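Local coordinates for protein maleylacetate reductase (Agrobacterium tumefaciens, PDB 3HL0) that probably catalyses the NADH-dependent reduction of maleylacetate to 3-oxoadipate, as a member of the iron-containing alcohol dehydrogenase family, at residues Ala11-Ile15 / Leu147-Tyr153; Lys104-Arg109 / Thr127-Gln132; Pro118-Ala122 / Arg218-Leu222. One frame throughout, in Å; residues are numbered along the deposited sequence.

Interaction 1. Residues Ala11-Ile15 / Leu147-Tyr153. With CA (calcium ion), chain C.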
loop_
_atom_site.group_PDB
_atom_site.type_symbol
_atom_site.label_atom_id
_atom_site.label_comp_id
_atom_site.label_asym_id
_atom_site.label_seq_id
_atom_site.Cartn_x
_atom_site.Cartn_y
_atom_site.Cartn_z
ATOM N N ALA A 11 -26.418 14.078 11.788
ATOM C CA ALA A 11 -26.025 14.416 10.442
ATOM C C ALA A 11 -27.007 13.734 9.472
ATOM O O ALA A 11 -27.480 12.643 9.742
ATOM C CB ALA A 11 -24.609 13.927 10.185
ATOM N N PRO A 12 -27.346 14.406 8.366
ATOM C CA PRO A 12 -28.193 13.723 7.372
ATOM C C PRO A 12 -27.519 12.452 6.874
ATOM O O PRO A 12 -26.285 12.409 6.666
ATOM C CB PRO A 12 -28.317 14.734 6.235
ATOM C CG PRO A 12 -27.220 15.739 6.425
ATOM C CD PRO A 12 -26.727 15.649 7.866
ATOM N N ALA A 13 -28.315 11.415 6.672
ATOM C CA ALA A 13 -27.746 10.127 6.295
ATOM C C ALA A 13 -28.774 9.268 5.588
ATOM O O ALA A 13 -29.944 9.249 5.980
ATOM C CB ALA A 13 -27.233 9.392 7.556
ATOM N N ARG A 14 -28.332 8.546 4.565
ATOM C CA ARG A 14 -29.126 7.457 4.016
ATOM C C ARG A 14 -28.196 6.267 3.904
ATOM O O ARG A 14 -27.289 6.277 3.092
ATOM C CB ARG A 14 -29.744 7.784 2.653
ATOM C CG ARG A 14 -30.437 6.537 2.038
ATOM C CD ARG A 14 -31.369 6.876 0.881
ATOM N NE ARG A 14 -31.778 5.635 0.237
ATOM C CZ ARG A 14 -32.858 4.928 0.573
ATOM N NH1 ARG A 14 -33.672 5.350 1.544
ATOM N NH2 ARG A 14 -33.132 3.792 -0.080
ATOM N N ILE A 15 -28.382 5.289 4.783
ATOM C CA ILE A 15 -27.478 4.139 4.883
ATOM C C ILE A 15 -28.226 2.895 4.480
ATOM O O ILE A 15 -29.227 2.558 5.114
ATOM C CB ILE A 15 -26.987 3.973 6.353
ATOM C CG1 ILE A 15 -26.480 5.325 6.941
ATOM C CG2 ILE A 15 -25.955 2.816 6.435
ATOM C CD1 ILE A 15 -25.239 5.947 6.170
ATOM N N LEU A 147 -19.791 15.705 3.453
ATOM C CA LEU A 147 -20.528 14.520 3.947
ATOM C C LEU A 147 -21.266 13.788 2.818
ATOM O O LEU A 147 -22.121 14.406 2.139
ATOM C CB LEU A 147 -21.525 14.893 5.050
ATOM C CG LEU A 147 -22.217 13.721 5.732
ATOM C CD1 LEU A 147 -21.239 12.799 6.497
ATOM C CD2 LEU A 147 -23.269 14.319 6.657
ATOM N N PRO A 148 -20.938 12.492 2.583
ATOM C CA PRO A 148 -21.655 11.799 1.486
ATOM C C PRO A 148 -23.175 11.640 1.706
ATOM O O PRO A 148 -23.638 11.387 2.825
ATOM C CB PRO A 148 -20.965 10.417 1.403
ATOM C CG PRO A 148 -19.572 10.707 1.934
ATOM C CD PRO A 148 -19.778 11.706 3.063
ATOM N N GLU A 149 -23.918 11.786 0.619
ATOM C CA GLU A 149 -25.371 11.669 0.651
ATOM C C GLU A 149 -25.872 10.273 0.959
ATOM O O GLU A 149 -26.872 10.122 1.663
ATOM C CB GLU A 149 -25.958 12.084 -0.690
ATOM C CG GLU A 149 -26.059 13.581 -0.891
ATOM C CD GLU A 149 -24.722 14.283 -1.117
ATOM O OE1 GLU A 149 -23.700 13.644 -1.468
ATOM O OE2 GLU A 149 -24.669 15.518 -0.910
ATOM N N VAL A 150 -25.250 9.249 0.362
ATOM C CA VAL A 150 -25.785 7.905 0.460
ATOM C C VAL A 150 -24.623 6.935 0.695
ATOM O O VAL A 150 -23.570 7.103 0.088
ATOM C CB VAL A 150 -26.540 7.496 -0.846
ATOM C CG1 VAL A 150 -26.995 6.063 -0.778
ATOM C CG2 VAL A 150 -27.716 8.443 -1.141
ATOM N N VAL A 151 -24.796 5.959 1.574
ATOM C CA VAL A 151 -23.763 4.937 1.741
ATOM C C VAL A 151 -24.431 3.588 1.556
ATOM O O VAL A 151 -25.522 3.365 2.100
ATOM C CB VAL A 151 -23.192 4.993 3.169
ATOM C CG1 VAL A 151 -22.120 3.927 3.355
ATOM C CG2 VAL A 151 -22.639 6.367 3.474
ATOM N N ILE A 152 -23.832 2.730 0.716
ATOM C CA ILE A 152 -24.336 1.369 0.485
ATOM C C ILE A 152 -23.318 0.416 1.080
ATOM O O ILE A 152 -22.202 0.294 0.572
ATOM C CB ILE A 152 -24.536 1.110 -1.033
ATOM C CG1 ILE A 152 -25.573 2.090 -1.564
ATOM C CG2 ILE A 152 -24.978 -0.330 -1.300
ATOM C CD1 ILE A 152 -25.792 1.908 -3.090
ATOM N N TYR A 153 -23.704 -0.258 2.150
ATOM C CA TYR A 153 -22.831 -1.230 2.795
ATOM C C TYR A 153 -23.189 -2.637 2.336
ATOM O O TYR A 153 -24.274 -3.174 2.661
ATOM C CB TYR A 153 -22.998 -1.188 4.316
ATOM C CG TYR A 153 -22.300 -0.034 5.001
ATOM C CD1 TYR A 153 -20.901 0.029 5.035
ATOM C CD2 TYR A 153 -23.037 0.960 5.652
ATOM C CE1 TYR A 153 -20.239 1.089 5.712
ATOM C CE2 TYR A 153 -22.418 1.987 6.300
ATOM C CZ TYR A 153 -21.028 2.056 6.348
ATOM O OH TYR A 153 -20.439 3.085 7.002
HETATM CA CA CA C . -23.124 17.354 -1.058
HETATM O O HOH W 1 -25.430 13.050 4.006
HETATM O O HOH W 2 -25.527 8.955 4.248
HETATM O O HOH W 3 -22.689 16.931 1.104
HETATM O O HOH W 4 -21.747 15.456 -2.017
HETATM O O HOH W 5 -21.350 18.530 -1.850
HETATM O O HOH W 6 -23.724 19.656 -0.964
HETATM O O HOH W 7 -24.060 17.439 -3.319
#
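The segments run nearly alongside, 24° apart end to end, and converge toward their C-terminal ends: CA-CA spacing falls from 6.3 Å at Ala13-Glu149 to 4.9 Å at Ile15-Val151. There a parallel bridge begins, adding strand 15-17 to the edge of the six-stranded parallel sheet. Val151 N donates to Arg14 O (2.9 Å). Water fills the wider part: one molecule donates to Pro12 O (2.9 Å) and Pro148 O (2.7 Å), and another accepts from Arg14 N (2.9 Å) and donates weakly to Glu149 O (3.1 Å). On one face of the sheet Ile15 CD1 packs on Val151 CB (3.8 Å), while Ile15 CG2 meets the ring edge of Tyr153 at CD2 (3.5 Å). Leu147 CD2 touches Ala11 CB (3.8 Å) and Pro12 CD (3.9 Å). The CA-to-CB bond of Glu149 points away from 11-15, and its OE2 binds calcium (2.4 Å) with five waters. One direct backbone bond, bridging water and apolar contacts thus join the segments, while the Glu149 carboxylate turns to the metal, its water shell and Gln114.

Interaction 2. Residues Lys104-Arg109 / Thr127-Gln132. With NAD (nicotinamide-adenine-dinucleotide), chain D.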
loop_
_atom_site.group_PDB
_atom_site.type_symbol
_atom_site.label_atom_id
_atom_site.label_comp_id
_atom_site.label_asym_id
_atom_site.label_seq_id
_atom_site.Cartn_x
_atom_site.Cartn_y
_atom_site.Cartn_z
ATOM N N LYS A 104 -14.983 12.739 -2.150
ATOM C CA LYS A 104 -15.216 13.927 -1.341
ATOM C C LYS A 104 -14.540 15.143 -1.965
ATOM O O LYS A 104 -15.119 16.244 -1.975
ATOM C CB LYS A 104 -14.706 13.717 0.085
ATOM C CG LYS A 104 -15.575 12.827 0.973
ATOM C CD LYS A 104 -14.837 12.488 2.273
ATOM C CE LYS A 104 -15.857 12.082 3.351
ATOM N NZ LYS A 104 -15.155 11.862 4.675
ATOM N N ALA A 105 -13.319 14.969 -2.465
ATOM C CA ALA A 105 -12.586 16.084 -3.069
ATOM C C ALA A 105 -13.248 16.554 -4.359
ATOM O O ALA A 105 -13.186 17.749 -4.676
ATOM C CB ALA A 105 -11.118 15.705 -3.324
ATOM N N ILE A 106 -13.838 15.625 -5.114
ATOM C CA ILE A 106 -14.602 15.979 -6.325
ATOM C C ILE A 106 -15.875 16.723 -5.897
ATOM O O ILE A 106 -16.193 17.753 -6.454
ATOM C CB ILE A 106 -14.958 14.713 -7.166
ATOM C CG1 ILE A 106 -13.694 14.097 -7.752
ATOM C CG2 ILE A 106 -15.989 15.043 -8.266
ATOM C CD1 ILE A 106 -13.909 12.655 -8.277
ATOM N N ALA A 107 -16.579 16.226 -4.880
ATOM C CA ALA A 107 -17.769 16.917 -4.366
ATOM C C ALA A 107 -17.449 18.345 -3.906
ATOM O O ALA A 107 -18.245 19.276 -4.171
ATOM C CB ALA A 107 -18.401 16.110 -3.216
ATOM N N LEU A 108 -16.313 18.536 -3.249
ATOM C CA LEU A 108 -15.920 19.896 -2.808
ATOM C C LEU A 108 -15.873 20.892 -3.970
ATOM O O LEU A 108 -16.209 22.068 -3.811
ATOM C CB LEU A 108 -14.565 19.874 -2.075
ATOM C CG LEU A 108 -13.957 21.183 -1.577
ATOM C CD1 LEU A 108 -14.820 21.770 -0.458
ATOM C CD2 LEU A 108 -12.577 20.891 -1.046
ATOM N N ARG A 109 -15.485 20.405 -5.141
ATOM C CA ARG A 109 -15.183 21.259 -6.270
ATOM C C ARG A 109 -16.346 21.375 -7.242
ATOM O O ARG A 109 -16.403 22.304 -8.051
ATOM C CB ARG A 109 -13.944 20.715 -6.987
ATOM C CG ARG A 109 -12.674 20.977 -6.181
ATOM C CD ARG A 109 -11.543 20.080 -6.602
ATOM N NE ARG A 109 -10.301 20.468 -5.947
ATOM C CZ ARG A 109 -9.895 20.020 -4.754
ATOM N NH1 ARG A 109 -10.626 19.173 -4.047
ATOM N NH2 ARG A 109 -8.745 20.429 -4.247
ATOM N N THR A 127 -18.338 10.669 7.499
ATOM C CA THR A 127 -17.765 11.849 8.127
ATOM C C THR A 127 -17.708 13.025 7.155
ATOM O O THR A 127 -17.649 12.836 5.927
ATOM C CB THR A 127 -16.305 11.642 8.662
ATOM O OG1 THR A 127 -15.376 11.876 7.590
ATOM C CG2 THR A 127 -16.110 10.297 9.301
ATOM N N PRO A 128 -17.709 14.256 7.685
ATOM C CA PRO A 128 -17.612 15.423 6.816
ATOM C C PRO A 128 -16.147 15.894 6.652
ATOM O O PRO A 128 -15.913 17.042 6.256
ATOM C CB PRO A 128 -18.447 16.472 7.561
ATOM C CG PRO A 128 -18.117 16.180 9.008
ATOM C CD PRO A 128 -18.052 14.639 9.071
ATOM N N ILE A 129 -15.187 15.000 6.937
ATOM C CA ILE A 129 -13.767 15.379 6.971
ATOM C C ILE A 129 -13.062 14.983 5.672
ATOM O O ILE A 129 -13.300 13.884 5.147
ATOM C CB ILE A 129 -13.083 14.662 8.160
ATOM C CG1 ILE A 129 -13.840 14.944 9.472
ATOM C CG2 ILE A 129 -11.643 15.080 8.293
ATOM C CD1 ILE A 129 -13.484 13.904 10.607
ATOM N N LEU A 130 -12.207 15.871 5.142
ATOM C CA LEU A 130 -11.437 15.544 3.941
ATOM C C LEU A 130 -9.959 15.939 4.130
ATOM O O LEU A 130 -9.683 17.081 4.468
ATOM C CB LEU A 130 -12.027 16.284 2.718
ATOM C CG LEU A 130 -11.166 16.237 1.453
ATOM C CD1 LEU A 130 -10.993 14.806 0.897
ATOM C CD2 LEU A 130 -11.758 17.194 0.387
ATOM N N GLY A 131 -9.053 14.977 3.945
ATOM C CA GLY A 131 -7.599 15.215 3.917
ATOM C C GLY A 131 -7.110 15.194 2.474
ATOM O O GLY A 131 -7.565 14.377 1.668
ATOM N N GLN A 132 -6.213 16.135 2.136
ATOM C CA GLN A 132 -5.662 16.209 0.790
ATOM C C GLN A 132 -4.163 16.467 0.884
ATOM O O GLN A 132 -3.671 16.857 1.936
ATOM C CB GLN A 132 -6.341 17.319 -0.025
ATOM C CG GLN A 132 -7.866 17.183 -0.086
ATOM C CD GLN A 132 -8.514 18.302 -0.844
ATOM O OE1 GLN A 132 -8.629 18.266 -2.077
ATOM N NE2 GLN A 132 -8.956 19.317 -0.119
HETATM P PA NAD D . -7.121 2.664 1.379
HETATM O O1A NAD D . -8.412 3.246 0.917
HETATM O O2A NAD D . -5.896 3.484 1.236
HETATM O O5B NAD D . -6.993 1.191 0.782
HETATM C C5B NAD D . -5.722 0.534 0.846
HETATM C C4B NAD D . -5.663 -0.456 -0.308
HETATM O O4B NAD D . -6.602 -1.503 -0.066
HETATM C C3B NAD D . -6.022 0.202 -1.653
HETATM O O3B NAD D . -5.134 -0.214 -2.707
HETATM C C2B NAD D . -7.425 -0.310 -1.884
HETATM O O2B NAD D . -7.773 -0.389 -3.251
HETATM C C1B NAD D . -7.396 -1.699 -1.228
HETATM N N9A NAD D . -8.736 -2.184 -0.822
HETATM C C8A NAD D . -9.674 -1.508 -0.065
HETATM N N7A NAD D . -10.761 -2.298 0.092
HETATM C C5A NAD D . -10.552 -3.480 -0.569
HETATM C C6A NAD D . -11.337 -4.620 -0.737
HETATM N N6A NAD D . -12.440 -4.899 0.005
HETATM N N1A NAD D . -10.784 -5.645 -1.506
HETATM C C2A NAD D . -9.520 -5.538 -2.042
HETATM N N3A NAD D . -8.740 -4.424 -1.870
HETATM C C4A NAD D . -9.269 -3.402 -1.134
HETATM O O3 NAD D . -7.167 2.345 2.981
HETATM P PN NAD D . -8.112 2.944 4.156
HETATM O O1N NAD D . -7.398 2.593 5.419
HETATM O O2N NAD D . -9.453 2.426 3.891
HETATM O O5D NAD D . -8.080 4.534 3.982
HETATM C C5D NAD D . -6.972 5.322 4.408
HETATM C C4D NAD D . -7.207 6.741 3.887
HETATM O O4D NAD D . -8.484 7.171 4.336
HETATM C C3D NAD D . -6.191 7.696 4.500
HETATM O O3D NAD D . -5.924 8.724 3.533
HETATM C C2D NAD D . -6.932 8.253 5.692
HETATM O O2D NAD D . -6.450 9.516 6.153
HETATM C C1D NAD D . -8.345 8.331 5.146
HETATM N N1N NAD D . -9.373 8.335 6.179
HETATM C C2N NAD D . -10.188 9.426 6.223
HETATM C C3N NAD D . -11.177 9.481 7.182
HETATM C C7N NAD D . -12.020 10.687 7.111
HETATM O O7N NAD D . -13.037 10.697 7.988
HETATM N N7N NAD D . -11.765 11.689 6.235
HETATM C C4N NAD D . -11.416 8.408 8.111
HETATM C C5N NAD D . -10.564 7.303 8.050
HETATM C C6N NAD D . -9.543 7.284 7.083
#
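One end of this contact lines the nicotinamide end of the NAD pocket, where helix 97-110 meets the start of the hairpin strand 129-134. The short helix and strand segments cross at -101°, with axes 9.4 Å apart at closest approach. Lys104 reaches from the helix in a nearly extended conformation, and its NZ donates to Thr127 O (3.0 Å) and Ile129 O (2.8 Å), with a weak bond to Thr127 OG1 (2.9 Å); Ser124 O is a further acceptor. Thr127 OG1 also accepts from Ile129 N (3.2 Å), forming an ST turn. The same two residues hold the cofactor's carboxamide: Thr127 OG1 donates to NAD O7N (2.6 Å), and NAD N7N donates to Ile129 O (2.9 Å). Farther along the strand the contact becomes apolar, Leu130 CD2 lying 4.0 Å from both Ala105 CB and Leu108 CD2. Beyond it, Gln132 OE1 accepts from Arg109 NH1 (2.9 Å) and NH2 (3.1 Å), while Arg109 NH1 also donates to Ala105 O (3.0 Å), tying the guanidinium to its own helix. Both ends of the strand segment are therefore fastened by a basic side chain. At the cofactor end, the lysine ammonium holds the backbone of Thr127 and Ile129, consistent with positioning the hydroxyl of Thr127 and the carbonyl of Ile129, which bond the carboxamide oxygen and nitrogen respectively.

Interaction 3. Residues Pro118-Ala122 / Arg218-Leu222. With NAD (nicotinamide-adenine-dinucleotide), chain D.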
loop_
_atom_site.group_PDB
_atom_site.type_symbol
_atom_site.label_atom_id
_atom_site.label_comp_id
_atom_site.label_asym_id
_atom_site.label_seq_id
_atom_site.Cartn_x
_atom_site.Cartn_y
_atom_site.Cartn_z
ATOM N N PRO A 118 -18.390 1.474 0.665
ATOM C CA PRO A 118 -17.122 1.288 1.402
ATOM C C PRO A 118 -16.701 -0.166 1.382
ATOM O O PRO A 118 -17.535 -1.042 1.538
ATOM C CB PRO A 118 -17.438 1.736 2.838
ATOM C CG PRO A 118 -18.775 2.437 2.781
ATOM C CD PRO A 118 -19.508 1.906 1.534
ATOM N N THR A 119 -15.390 -0.415 1.270
ATOM C CA THR A 119 -14.910 -1.798 1.230
ATOM C C THR A 119 -13.822 -2.027 2.279
ATOM O O THR A 119 -13.169 -3.062 2.264
ATOM C CB THR A 119 -14.403 -2.179 -0.178
ATOM O OG1 THR A 119 -13.290 -1.324 -0.538
ATOM C CG2 THR A 119 -15.541 -2.007 -1.255
ATOM N N THR A 120 -13.595 -1.038 3.146
ATOM C CA THR A 120 -12.720 -1.233 4.326
ATOM C C THR A 120 -13.472 -0.769 5.551
ATOM O O THR A 120 -14.697 -0.540 5.499
ATOM C CB THR A 120 -11.366 -0.470 4.251
ATOM O OG1 THR A 120 -11.582 0.942 4.428
ATOM C CG2 THR A 120 -10.639 -0.729 2.912
ATOM N N TYR A 121 -12.759 -0.623 6.671
ATOM C CA TYR A 121 -13.373 -0.231 7.929
ATOM C C TYR A 121 -13.035 1.197 8.340
ATOM O O TYR A 121 -13.275 1.605 9.462
ATOM C CB TYR A 121 -12.971 -1.229 9.028
ATOM C CG TYR A 121 -13.317 -2.684 8.642
ATOM C CD1 TYR A 121 -14.566 -3.006 8.072
ATOM C CD2 TYR A 121 -12.379 -3.716 8.821
ATOM C CE1 TYR A 121 -14.871 -4.310 7.704
ATOM C CE2 TYR A 121 -12.660 -5.023 8.449
ATOM C CZ TYR A 121 -13.921 -5.315 7.894
ATOM O OH TYR A 121 -14.167 -6.616 7.543
ATOM N N ALA A 122 -12.497 1.968 7.413
ATOM C CA ALA A 122 -12.023 3.346 7.725
ATOM C C ALA A 122 -13.129 4.279 8.222
ATOM O O ALA A 122 -12.868 5.149 9.064
ATOM C CB ALA A 122 -11.353 3.976 6.448
ATOM N N ARG A 218 -18.025 -10.875 8.447
ATOM C CA ARG A 218 -17.858 -9.679 7.627
ATOM C C ARG A 218 -19.001 -8.677 7.834
ATOM O O ARG A 218 -18.759 -7.482 7.919
ATOM C CB ARG A 218 -17.670 -9.999 6.133
ATOM C CG ARG A 218 -16.310 -10.677 5.812
ATOM C CD ARG A 218 -15.113 -9.757 6.060
ATOM N NE ARG A 218 -13.935 -10.373 5.434
ATOM C CZ ARG A 218 -12.750 -9.794 5.319
ATOM N NH1 ARG A 218 -12.516 -8.587 5.847
ATOM N NH2 ARG A 218 -11.795 -10.443 4.652
ATOM N N GLU A 219 -20.235 -9.174 7.922
ATOM C CA GLU A 219 -21.355 -8.266 8.153
ATOM C C GLU A 219 -21.187 -7.538 9.479
ATOM O O GLU A 219 -21.401 -6.300 9.547
ATOM C CB GLU A 219 -22.682 -9.063 8.116
ATOM C CG GLU A 219 -23.034 -9.501 6.699
ATOM C CD GLU A 219 -24.329 -10.296 6.680
ATOM O OE1 GLU A 219 -24.663 -10.915 7.710
ATOM O OE2 GLU A 219 -25.013 -10.283 5.646
ATOM N N THR A 220 -20.816 -8.287 10.503
ATOM C CA THR A 220 -20.701 -7.744 11.841
ATOM C C THR A 220 -19.580 -6.699 11.838
ATOM O O THR A 220 -19.739 -5.611 12.404
ATOM C CB THR A 220 -20.441 -8.861 12.855
ATOM O OG1 THR A 220 -21.609 -9.722 12.837
ATOM C CG2 THR A 220 -20.284 -8.305 14.244
ATOM N N ALA A 221 -18.452 -7.023 11.205
ATOM C CA ALA A 221 -17.364 -6.017 11.216
ATOM C C ALA A 221 -17.738 -4.747 10.438
ATOM O O ALA A 221 -17.365 -3.645 10.817
ATOM C CB ALA A 221 -16.097 -6.604 10.622
ATOM N N LEU A 222 -18.442 -4.886 9.318
ATOM C CA LEU A 222 -18.830 -3.717 8.556
ATOM C C LEU A 222 -19.852 -2.835 9.325
ATOM O O LEU A 222 -19.789 -1.610 9.289
ATOM C CB LEU A 222 -19.370 -4.175 7.206
ATOM C CG LEU A 222 -19.499 -3.081 6.168
ATOM C CD1 LEU A 222 -18.198 -2.260 5.854
ATOM C CD2 LEU A 222 -19.994 -3.701 4.864
HETATM P PA NAD D . -7.121 2.664 1.379
HETATM O O1A NAD D . -8.412 3.246 0.917
HETATM O O2A NAD D . -5.896 3.484 1.236
HETATM O O5B NAD D . -6.993 1.191 0.782
HETATM C C5B NAD D . -5.722 0.534 0.846
HETATM C C4B NAD D . -5.663 -0.456 -0.308
HETATM O O4B NAD D . -6.602 -1.503 -0.066
HETATM C C3B NAD D . -6.022 0.202 -1.653
HETATM O O3B NAD D . -5.134 -0.214 -2.707
HETATM C C2B NAD D . -7.425 -0.310 -1.884
HETATM O O2B NAD D . -7.773 -0.389 -3.251
HETATM C C1B NAD D . -7.396 -1.699 -1.228
HETATM N N9A NAD D . -8.736 -2.184 -0.822
HETATM C C8A NAD D . -9.674 -1.508 -0.065
HETATM N N7A NAD D . -10.761 -2.298 0.092
HETATM C C5A NAD D . -10.552 -3.480 -0.569
HETATM C C6A NAD D . -11.337 -4.620 -0.737
HETATM N N6A NAD D . -12.440 -4.899 0.005
HETATM N N1A NAD D . -10.784 -5.645 -1.506
HETATM C C2A NAD D . -9.520 -5.538 -2.042
HETATM N N3A NAD D . -8.740 -4.424 -1.870
HETATM C C4A NAD D . -9.269 -3.402 -1.134
HETATM O O3 NAD D . -7.167 2.345 2.981
HETATM P PN NAD D . -8.112 2.944 4.156
HETATM O O1N NAD D . -7.398 2.593 5.419
HETATM O O2N NAD D . -9.453 2.426 3.891
HETATM O O5D NAD D . -8.080 4.534 3.982
HETATM C C5D NAD D . -6.972 5.322 4.408
HETATM C C4D NAD D . -7.207 6.741 3.887
HETATM O O4D NAD D . -8.484 7.171 4.336
HETATM C C3D NAD D . -6.191 7.696 4.500
HETATM O O3D NAD D . -5.924 8.724 3.533
HETATM C C2D NAD D . -6.932 8.253 5.692
HETATM O O2D NAD D . -6.450 9.516 6.153
HETATM C C1D NAD D . -8.345 8.331 5.146
HETATM N N1N NAD D . -9.373 8.335 6.179
HETATM C C2N NAD D . -10.188 9.426 6.223
HETATM C C3N NAD D . -11.177 9.481 7.182
HETATM C C7N NAD D . -12.020 10.687 7.111
HETATM O O7N NAD D . -13.037 10.697 7.988
HETATM N N7N NAD D . -11.765 11.689 6.235
HETATM C C4N NAD D . -11.416 8.408 8.111
HETATM C C5N NAD D . -10.564 7.303 8.050
HETATM C C6N NAD D . -9.543 7.284 7.083
HETATM O O HOH W 8 -16.630 -6.674 6.451
#
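A buried interdomain contact joins the loop after strand 113-118 of the parallel, dinucleotide-binding sheet to helix 215-234 of the all-helical C-terminal domain, the two-domain fold of iron-containing alcohol dehydrogenases. Tyr121 carries most of it. Its ring extends to the helix, with CZ 3.7 Å from Ala221 CB and CD1 4.3 Å from Leu222 CD1; Leu222 CD1 also lies 3.9 Å from Thr120 O. The guanidinium of Arg218 is held by Pro212 O, Leu161 O and Ser166 OG as well, so the tyrosine hydroxyl meets a donor already fixed by neighbouring loops and helix. The other side of the loop serves NAD. Thr119 O accepts from NAD N6A of the adenine (3.0 Å), and Thr120 OG1 donates to NAD O2N of a phosphate (2.7 Å) while accepting from Ala122 N (3.3 Å) in an ST turn. At the domain boundary, Arg218 NH1 donates to Tyr121 OH (3.1 Å), and a water 2.7 Å from Tyr121 OH donates to Arg218 O, also at 2.7 Å.

From the N terminus, segment 11-15 returns to 147-153 in interaction 1, closing a long loop that encloses most of the parallel sheet. Interaction 2, a short closure between helix 97-110 and the hairpin strand, nests inside it; the two touch where Leu147 and Pro148 pack against Thr127 and Lys104. Interaction 3 starts within both loops, at 118-122, but ends at 218-222 in the helical domain, so it crosses both. Pro118 and Leu222 pack on Tyr153, joining it to interaction 1. Interactions 2 and 3 do not touch, their nearest atoms being about 6 Å apart, yet they share NAD: one holds its carboxamide, the other its adenine and a phosphate.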